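Superoxide dismutase (Clostridium difficile, PDB 3TJT) probably protects the cell from superoxide radicals by converting them, at an iron centre, into hydrogen peroxide and dioxygen. Local coordinates at residues S56-L64 against V75-K86; I91-S102 against V191-K202. One frame throughout, in Å; residues are numbered along the deposited sequence.

Contact 1 of 2, residues S56-L64 against V75-K86; sequences SLCELLQNL and VRNNAGGAYNHK. With FE (Fe (III) ion), chain B.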
# COMPACT_ATOMS: atom_id res chain seq x y z
N SER A 56 3.10 26.39 -5.81
CA SER A 56 2.34 25.40 -6.56
C SER A 56 2.62 24.02 -5.95
O SER A 56 3.58 23.86 -5.20
CB SER A 56 2.77 25.41 -8.02
OG SER A 56 4.10 24.96 -8.14
N LEU A 57 1.78 23.04 -6.27
CA LEU A 57 2.05 21.68 -5.80
C LEU A 57 3.41 21.21 -6.30
O LEU A 57 4.16 20.55 -5.58
CB LEU A 57 0.94 20.70 -6.25
CG LEU A 57 -0.45 20.83 -5.62
CD1 LEU A 57 -1.45 19.88 -6.30
CD2 LEU A 57 -0.40 20.56 -4.13
N CYS A 58 3.73 21.55 -7.55
CA CYS A 58 5.02 21.17 -8.11
C CYS A 58 6.18 21.77 -7.31
O CYS A 58 7.16 21.09 -7.04
CB CYS A 58 5.14 21.56 -9.58
SG CYS A 58 4.47 20.28 -10.69
N GLU A 59 6.05 23.04 -6.94
CA GLU A 59 7.09 23.69 -6.15
C GLU A 59 7.26 23.01 -4.79
O GLU A 59 8.39 22.81 -4.32
CB GLU A 59 6.79 25.18 -5.97
CG GLU A 59 7.06 25.97 -7.25
CD GLU A 59 6.59 27.41 -7.18
OE1 GLU A 59 5.62 27.70 -6.45
OE2 GLU A 59 7.19 28.25 -7.88
N LEU A 60 6.16 22.65 -4.16
CA LEU A 60 6.23 21.89 -2.92
C LEU A 60 6.98 20.58 -3.13
O LEU A 60 7.90 20.24 -2.37
CB LEU A 60 4.83 21.64 -2.35
CG LEU A 60 4.08 22.85 -1.79
CD1 LEU A 60 2.64 22.48 -1.44
CD2 LEU A 60 4.77 23.44 -0.57
N LEU A 61 6.63 19.85 -4.18
CA LEU A 61 7.26 18.56 -4.44
C LEU A 61 8.73 18.68 -4.84
O LEU A 61 9.50 17.75 -4.65
CB LEU A 61 6.48 17.79 -5.51
CG LEU A 61 5.07 17.40 -5.05
CD1 LEU A 61 4.34 16.68 -6.18
CD2 LEU A 61 5.14 16.53 -3.81
N GLN A 62 9.11 19.83 -5.40
CA GLN A 62 10.49 20.05 -5.83
C GLN A 62 11.39 20.53 -4.69
O GLN A 62 12.60 20.63 -4.87
CB GLN A 62 10.54 21.09 -6.96
CG GLN A 62 10.02 20.58 -8.29
CD GLN A 62 9.77 21.69 -9.30
OE1 GLN A 62 9.47 22.84 -8.93
NE2 GLN A 62 9.86 21.36 -10.58
N ASN A 63 10.79 20.87 -3.55
CA ASN A 63 11.55 21.45 -2.45
C ASN A 63 11.31 20.78 -1.10
O ASN A 63 11.44 21.41 -0.05
CB ASN A 63 11.28 22.96 -2.36
CG ASN A 63 11.81 23.71 -3.58
OD1 ASN A 63 12.99 24.06 -3.64
ND2 ASN A 63 10.94 23.93 -4.57
N LEU A 64 10.97 19.49 -1.14
CA LEU A 64 10.64 18.76 0.08
C LEU A 64 11.77 18.82 1.11
O LEU A 64 11.52 18.94 2.31
CB LEU A 64 10.32 17.30 -0.25
CG LEU A 64 9.07 17.12 -1.11
CD1 LEU A 64 8.91 15.65 -1.52
CD2 LEU A 64 7.83 17.62 -0.37
N VAL A 75 3.92 17.08 3.99
CA VAL A 75 3.80 17.67 2.66
C VAL A 75 4.16 16.67 1.57
O VAL A 75 3.47 16.59 0.55
CB VAL A 75 4.60 18.98 2.52
CG1 VAL A 75 4.57 19.46 1.07
CG2 VAL A 75 4.04 20.05 3.45
N ARG A 76 5.23 15.90 1.76
CA ARG A 76 5.60 14.87 0.81
C ARG A 76 4.40 13.95 0.54
O ARG A 76 4.03 13.69 -0.60
CB ARG A 76 6.76 14.04 1.37
CG ARG A 76 7.12 12.80 0.59
CD ARG A 76 8.28 12.09 1.32
NE ARG A 76 8.72 10.86 0.67
CZ ARG A 76 9.76 10.15 1.08
NH1 ARG A 76 10.47 10.56 2.13
NH2 ARG A 76 10.12 9.04 0.44
N ASN A 77 3.76 13.49 1.61
CA ASN A 77 2.67 12.54 1.44
C ASN A 77 1.40 13.16 0.86
O ASN A 77 0.76 12.58 -0.02
CB ASN A 77 2.34 11.86 2.77
CG ASN A 77 3.46 10.94 3.23
OD1 ASN A 77 4.27 10.48 2.43
ND2 ASN A 77 3.50 10.67 4.54
N ASN A 78 1.04 14.35 1.33
CA ASN A 78 -0.26 14.92 0.98
C ASN A 78 -0.23 15.81 -0.26
O ASN A 78 -1.15 15.77 -1.06
CB ASN A 78 -0.87 15.61 2.20
CG ASN A 78 -1.19 14.62 3.31
OD1 ASN A 78 -0.54 14.58 4.36
ND2 ASN A 78 -2.18 13.78 3.06
N ALA A 79 0.83 16.60 -0.43
CA ALA A 79 1.03 17.28 -1.72
C ALA A 79 1.25 16.22 -2.79
O ALA A 79 0.80 16.37 -3.91
CB ALA A 79 2.21 18.26 -1.67
N GLY A 80 1.95 15.14 -2.43
CA GLY A 80 2.11 14.03 -3.34
C GLY A 80 0.76 13.48 -3.77
O GLY A 80 0.48 13.32 -4.96
N GLY A 81 -0.08 13.19 -2.78
CA GLY A 81 -1.40 12.62 -3.05
C GLY A 81 -2.24 13.56 -3.90
O GLY A 81 -2.89 13.13 -4.86
N ALA A 82 -2.21 14.84 -3.56
CA ALA A 82 -3.00 15.84 -4.29
C ALA A 82 -2.52 15.97 -5.73
O ALA A 82 -3.33 15.97 -6.66
CB ALA A 82 -2.95 17.18 -3.57
N TYR A 83 -1.21 16.09 -5.91
CA TYR A 83 -0.66 16.23 -7.25
C TYR A 83 -0.94 14.99 -8.09
O TYR A 83 -1.40 15.08 -9.23
CB TYR A 83 0.85 16.49 -7.20
CG TYR A 83 1.42 16.72 -8.57
CD1 TYR A 83 1.41 17.98 -9.14
CD2 TYR A 83 1.95 15.67 -9.32
CE1 TYR A 83 1.91 18.20 -10.41
CE2 TYR A 83 2.45 15.88 -10.59
CZ TYR A 83 2.43 17.15 -11.12
OH TYR A 83 2.93 17.37 -12.38
N ASN A 84 -0.65 13.82 -7.52
CA ASN A 84 -0.76 12.57 -8.27
C ASN A 84 -2.20 12.29 -8.72
O ASN A 84 -2.42 11.82 -9.83
CB ASN A 84 -0.22 11.39 -7.45
CG ASN A 84 1.29 11.43 -7.25
OD1 ASN A 84 2.01 12.16 -7.95
ND2 ASN A 84 1.78 10.64 -6.30
N HIS A 85 -3.16 12.57 -7.86
CA HIS A 85 -4.55 12.28 -8.20
C HIS A 85 -5.10 13.26 -9.22
O HIS A 85 -5.80 12.86 -10.14
CB HIS A 85 -5.42 12.18 -6.95
CG HIS A 85 -5.19 10.92 -6.20
ND1 HIS A 85 -4.16 10.77 -5.29
CD2 HIS A 85 -5.80 9.71 -6.27
CE1 HIS A 85 -4.17 9.54 -4.82
NE2 HIS A 85 -5.15 8.87 -5.40
N LYS A 86 -4.77 14.54 -9.07
CA LYS A 86 -5.18 15.50 -10.09
C LYS A 86 -4.64 15.04 -11.44
O LYS A 86 -5.38 15.01 -12.43
CB LYS A 86 -4.67 16.92 -9.77
CG LYS A 86 -5.18 17.96 -10.78
CD LYS A 86 -4.40 19.27 -10.73
CE LYS A 86 -4.45 19.90 -9.36
NZ LYS A 86 -3.75 21.22 -9.34
FE FE B . -5.27 6.64 -5.45
O HOH W 1 -3.18 6.46 -4.67

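Contact 2 of 2, residues I91-S102 against V191-K202; sequences IMTPEKTIPSES and VVNWNGALENYK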
# COMPACT_ATOMS: atom_id res chain seq x y z
N ILE A 91 -5.40 12.23 -16.80
CA ILE A 91 -4.74 11.42 -17.81
C ILE A 91 -5.64 10.27 -18.30
O ILE A 91 -5.22 9.42 -19.08
CB ILE A 91 -3.37 10.88 -17.31
CG1 ILE A 91 -2.42 10.63 -18.49
CG2 ILE A 91 -3.53 9.61 -16.47
CD1 ILE A 91 -2.20 11.87 -19.36
N MET A 92 -6.89 10.27 -17.84
CA MET A 92 -7.87 9.32 -18.32
C MET A 92 -9.00 10.05 -19.04
O MET A 92 -9.24 11.23 -18.78
CB MET A 92 -8.43 8.48 -17.17
CG MET A 92 -7.34 7.65 -16.45
SD MET A 92 -8.05 6.52 -15.23
CE MET A 92 -8.54 7.65 -13.94
N THR A 93 -9.70 9.35 -19.92
CA THR A 93 -10.81 9.95 -20.65
C THR A 93 -11.73 8.88 -21.24
O THR A 93 -11.28 7.80 -21.61
CB THR A 93 -10.29 10.85 -21.82
OG1 THR A 93 -11.41 11.44 -22.52
CG2 THR A 93 -9.47 10.02 -22.79
N PRO A 94 -13.03 9.19 -21.34
CA PRO A 94 -13.96 8.30 -22.05
C PRO A 94 -13.83 8.42 -23.57
O PRO A 94 -14.36 7.57 -24.30
CB PRO A 94 -15.33 8.80 -21.60
CG PRO A 94 -15.12 10.23 -21.30
CD PRO A 94 -13.73 10.33 -20.71
N GLU A 95 -13.16 9.46 -24.05
CA GLU A 95 -12.95 9.63 -25.49
C GLU A 95 -11.90 8.67 -26.04
O GLU A 95 -11.00 8.25 -25.32
CB GLU A 95 -12.55 11.08 -25.81
CG GLU A 95 -13.50 12.12 -25.21
CD GLU A 95 -14.97 11.88 -25.56
OE1 GLU A 95 -15.26 11.47 -26.71
OE2 GLU A 95 -15.84 12.11 -24.69
N LYS A 96 -12.00 8.32 -27.32
CA LYS A 96 -10.99 7.48 -27.94
C LYS A 96 -9.79 8.33 -28.37
O LYS A 96 -9.96 9.34 -29.06
CB LYS A 96 -11.57 6.69 -29.13
CG LYS A 96 -12.69 5.72 -28.72
CD LYS A 96 -13.10 4.81 -29.86
CE LYS A 96 -12.27 3.53 -29.92
NZ LYS A 96 -12.62 2.58 -28.82
N THR A 97 -8.59 7.93 -27.95
CA THR A 97 -7.38 8.67 -28.29
C THR A 97 -6.26 7.70 -28.63
O THR A 97 -6.28 6.56 -28.18
CB THR A 97 -6.90 9.54 -27.10
OG1 THR A 97 -6.41 8.69 -26.05
CG2 THR A 97 -8.01 10.42 -26.57
N ILE A 98 -5.28 8.15 -29.42
CA ILE A 98 -4.11 7.32 -29.72
C ILE A 98 -2.87 8.20 -29.68
O ILE A 98 -2.98 9.43 -29.75
CB ILE A 98 -4.22 6.64 -31.11
CG1 ILE A 98 -4.18 7.67 -32.24
CG2 ILE A 98 -5.48 5.76 -31.20
CD1 ILE A 98 -4.15 7.04 -33.61
N PRO A 99 -1.69 7.59 -29.53
CA PRO A 99 -0.46 8.39 -29.53
C PRO A 99 -0.30 9.13 -30.86
O PRO A 99 -0.65 8.58 -31.90
CB PRO A 99 0.64 7.34 -29.39
CG PRO A 99 -0.01 6.18 -28.69
CD PRO A 99 -1.44 6.17 -29.23
N SER A 100 0.23 10.35 -30.81
CA SER A 100 0.49 11.10 -32.04
C SER A 100 1.66 12.07 -31.88
O SER A 100 2.17 12.26 -30.78
CB SER A 100 -0.77 11.86 -32.48
OG SER A 100 -1.09 12.91 -31.59
N GLU A 101 2.07 12.65 -33.01
CA GLU A 101 3.07 13.72 -33.02
C GLU A 101 4.35 13.32 -32.29
O GLU A 101 4.79 12.18 -32.39
CB GLU A 101 2.48 15.03 -32.47
CG GLU A 101 1.26 15.52 -33.27
CD GLU A 101 0.71 16.86 -32.79
OE1 GLU A 101 1.48 17.68 -32.24
OE2 GLU A 101 -0.51 17.10 -32.96
N SER A 102 4.96 14.26 -31.57
CA SER A 102 6.27 14.02 -31.00
C SER A 102 6.29 12.92 -29.94
O SER A 102 7.30 12.26 -29.75
CB SER A 102 6.88 15.31 -30.44
OG SER A 102 6.08 15.86 -29.41
N VAL A 191 -8.49 3.60 -21.38
CA VAL A 191 -8.91 4.94 -20.98
C VAL A 191 -7.78 5.96 -20.90
O VAL A 191 -8.02 7.11 -20.55
CB VAL A 191 -9.69 4.96 -19.65
CG1 VAL A 191 -10.96 4.12 -19.76
CG2 VAL A 191 -8.81 4.48 -18.50
N VAL A 192 -6.55 5.56 -21.21
CA VAL A 192 -5.45 6.53 -21.22
C VAL A 192 -5.76 7.66 -22.20
O VAL A 192 -6.16 7.41 -23.35
CB VAL A 192 -4.12 5.89 -21.60
CG1 VAL A 192 -3.03 6.97 -21.78
CG2 VAL A 192 -3.69 4.87 -20.55
N ASN A 193 -5.60 8.90 -21.75
CA ASN A 193 -5.80 10.07 -22.60
C ASN A 193 -4.50 10.47 -23.29
O ASN A 193 -3.69 11.23 -22.75
CB ASN A 193 -6.35 11.25 -21.78
CG ASN A 193 -6.63 12.49 -22.63
OD1 ASN A 193 -6.33 12.52 -23.82
ND2 ASN A 193 -7.20 13.52 -22.01
N TRP A 194 -4.29 9.94 -24.49
CA TRP A 194 -3.05 10.17 -25.21
C TRP A 194 -2.88 11.62 -25.67
O TRP A 194 -1.76 12.09 -25.83
CB TRP A 194 -2.89 9.18 -26.38
CG TRP A 194 -2.55 7.82 -25.87
CD1 TRP A 194 -3.37 6.72 -25.84
CD2 TRP A 194 -1.32 7.43 -25.24
NE1 TRP A 194 -2.71 5.66 -25.24
CE2 TRP A 194 -1.45 6.07 -24.88
CE3 TRP A 194 -0.12 8.09 -24.97
CZ2 TRP A 194 -0.43 5.36 -24.24
CZ3 TRP A 194 0.90 7.39 -24.35
CH2 TRP A 194 0.74 6.04 -23.99
N ASN A 195 -3.99 12.32 -25.87
CA ASN A 195 -3.91 13.75 -26.19
C ASN A 195 -3.39 14.55 -25.00
O ASN A 195 -2.58 15.47 -25.16
CB ASN A 195 -5.25 14.29 -26.68
CG ASN A 195 -5.75 13.56 -27.92
OD1 ASN A 195 -4.95 13.02 -28.69
ND2 ASN A 195 -7.06 13.54 -28.12
N GLY A 196 -3.86 14.20 -23.81
CA GLY A 196 -3.36 14.82 -22.59
C GLY A 196 -1.89 14.47 -22.39
O GLY A 196 -1.09 15.33 -22.00
N ALA A 197 -1.54 13.22 -22.65
CA ALA A 197 -0.15 12.79 -22.56
C ALA A 197 0.74 13.61 -23.50
O ALA A 197 1.84 14.03 -23.13
CB ALA A 197 -0.02 11.31 -22.87
N LEU A 198 0.25 13.84 -24.71
CA LEU A 198 0.99 14.65 -25.68
C LEU A 198 1.21 16.06 -25.15
O LEU A 198 2.30 16.62 -25.29
CB LEU A 198 0.25 14.69 -27.03
CG LEU A 198 0.88 15.59 -28.11
CD1 LEU A 198 2.27 15.12 -28.46
CD2 LEU A 198 -0.00 15.59 -29.35
N GLU A 199 0.18 16.64 -24.54
CA GLU A 199 0.31 17.98 -23.98
C GLU A 199 1.32 17.99 -22.84
O GLU A 199 2.11 18.93 -22.70
CB GLU A 199 -1.03 18.54 -23.52
CG GLU A 199 -1.97 18.88 -24.67
CD GLU A 199 -1.30 19.70 -25.78
OE1 GLU A 199 -0.90 20.86 -25.51
OE2 GLU A 199 -1.17 19.18 -26.92
N ASN A 200 1.31 16.95 -22.01
CA ASN A 200 2.31 16.81 -20.97
C ASN A 200 3.73 16.78 -21.54
O ASN A 200 4.65 17.38 -20.97
CB ASN A 200 2.06 15.53 -20.15
CG ASN A 200 0.81 15.63 -19.29
OD1 ASN A 200 0.29 16.72 -19.04
ND2 ASN A 200 0.32 14.48 -18.82
N TYR A 201 3.90 16.09 -22.65
CA TYR A 201 5.21 15.97 -23.27
C TYR A 201 5.62 17.28 -23.92
O TYR A 201 6.79 17.68 -23.85
CB TYR A 201 5.21 14.84 -24.31
CG TYR A 201 6.58 14.49 -24.84
CD1 TYR A 201 7.55 13.94 -24.01
CD2 TYR A 201 6.90 14.70 -26.18
CE1 TYR A 201 8.79 13.60 -24.49
CE2 TYR A 201 8.15 14.37 -26.67
CZ TYR A 201 9.09 13.83 -25.82
OH TYR A 201 10.34 13.50 -26.30
N LYS A 202 4.67 17.97 -24.55
CA LYS A 202 4.97 19.24 -25.20
C LYS A 202 5.33 20.34 -24.21
O LYS A 202 6.02 21.29 -24.57
CB LYS A 202 3.78 19.71 -26.04
CG LYS A 202 3.60 18.95 -27.34
CD LYS A 202 2.42 19.54 -28.10
CE LYS A 202 2.28 18.94 -29.48
NZ LYS A 202 1.08 19.48 -30.17
O HOH W 2 -8.85 13.78 -19.52
O HOH W 3 -8.53 7.25 -24.73
O HOH W 4 -2.46 12.05 -29.40
O HOH W 5 -0.10 11.41 -28.03

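Contact 1 of 2, residues S56-L64 against V75-K86
With CG set anti to the backbone N (chi1 -177°), the ring of Tyr83 swings out from helix 72-90 to meet Leu57, Cys58 and Leu61; in each of the two leucines CG lies anti to the carbonyl carbon instead. The Leu57 side chain is a knob in a hole made by Ala79, Ala82, Tyr83 and Lys86: its CD1 reaches Ala82 CB at 4.1 Å, while its CB lies at the edge of the Tyr83 ring. Cys58 SG approaches the same ring obliquely, 3.3 Å from Tyr83 CE1, a sulfur-aromatic contact 53° off the ring normal. Leu61 divides its two methyls, CD1 against Tyr83 CB at 3.6 Å and CD2 against Gly80 N at 3.7 Å. Beyond the short helix, Leu64 crosses Arg76 at about a right angle, and its CD2 lies against Arg76 CA and Val75 CG1. No hydrogen bond joins the segments, whose helix axes run at 140° and come within 9.5 Å. A capping box of Ser56 and Glu59 starts helix 57-62. On helix 72-90, His85 ND1 donates to Gly81 O (2.7 Å), which helps fix the imidazole whose NE2 binds the iron with His30, Asp167 and His171. Around the pair, Leu57 also packs on Leu42 of helix 24-46, and Asn84 touches Trp133 and Trp135 of strand 132-138.

Contact 2 of 2, residues I91-S102 against V191-K202
A single beta bridge between Met92 and Val192 ties the chain leaving helix 72-90 to the residues leading into helix 194-202. Asn193 N donates to Ile91 O at 2.7 Å from above the carbonyl plane, and Thr93 N donates to Val191 O at 2.9 Å within that carbonyl's plane. Asn193 then serves as N-cap, its OD1 accepting from Gly196 N, while its ND2 reaches Met92 O through a water. Thr93 CG2 presses on Asn193 CB at 3.5 Å. Thr97 places OG1 between its own backbone N and carbonyl carbon (chi1 69°), where it accepts from Trp194 N at 2.9 Å with an N-H...O angle of 164°. Pro99 lies over one face of the Trp194 indole, a CH-pi contact with CD 4.0 Å from the centroid of the five-membered ring; Val192 CG1 is against the opposite face. Two waters bridge the segments here: one links Ile98 O and the side chains of Ser100 and Asn195, the other Ser100 N and Trp194 O. Farther along, the Leu198 CD2 methyl touches Ser100 OG and Glu101 CD, both at 3.7 Å. Lys202 NZ meets the syn side of Glu101 OE1 at 2.8 Å, a salt bridge, and Ser102 OG lies at the edge of the Tyr201 ring. The arrangement joins the connection between helix 72-90 and helix 101-111 to the last helix of the C-terminal alpha/beta part of the iron/manganese superoxide dismutase fold.

In the fold
From the N terminus the chain runs through helix 24-46, which supplies His30 to the metal, and into helix 57-62. Contact 1 closes the short excursion between that helix and helix 72-90, all within the alpha-hairpin domain. Helix 72-90 then ends, and contact 2 opens directly after it, closing a far longer loop that takes in helices 101-111 and 114-127, the three-stranded antiparallel sheet and the metal ligands Asp167 and His171; it fastens the exit of helix 72-90 to helix 194-202, near the C terminus. The two contacts are therefore in series and neither nest nor cross. Their centres lie about 23 Å apart on opposite sides of the chain's centre.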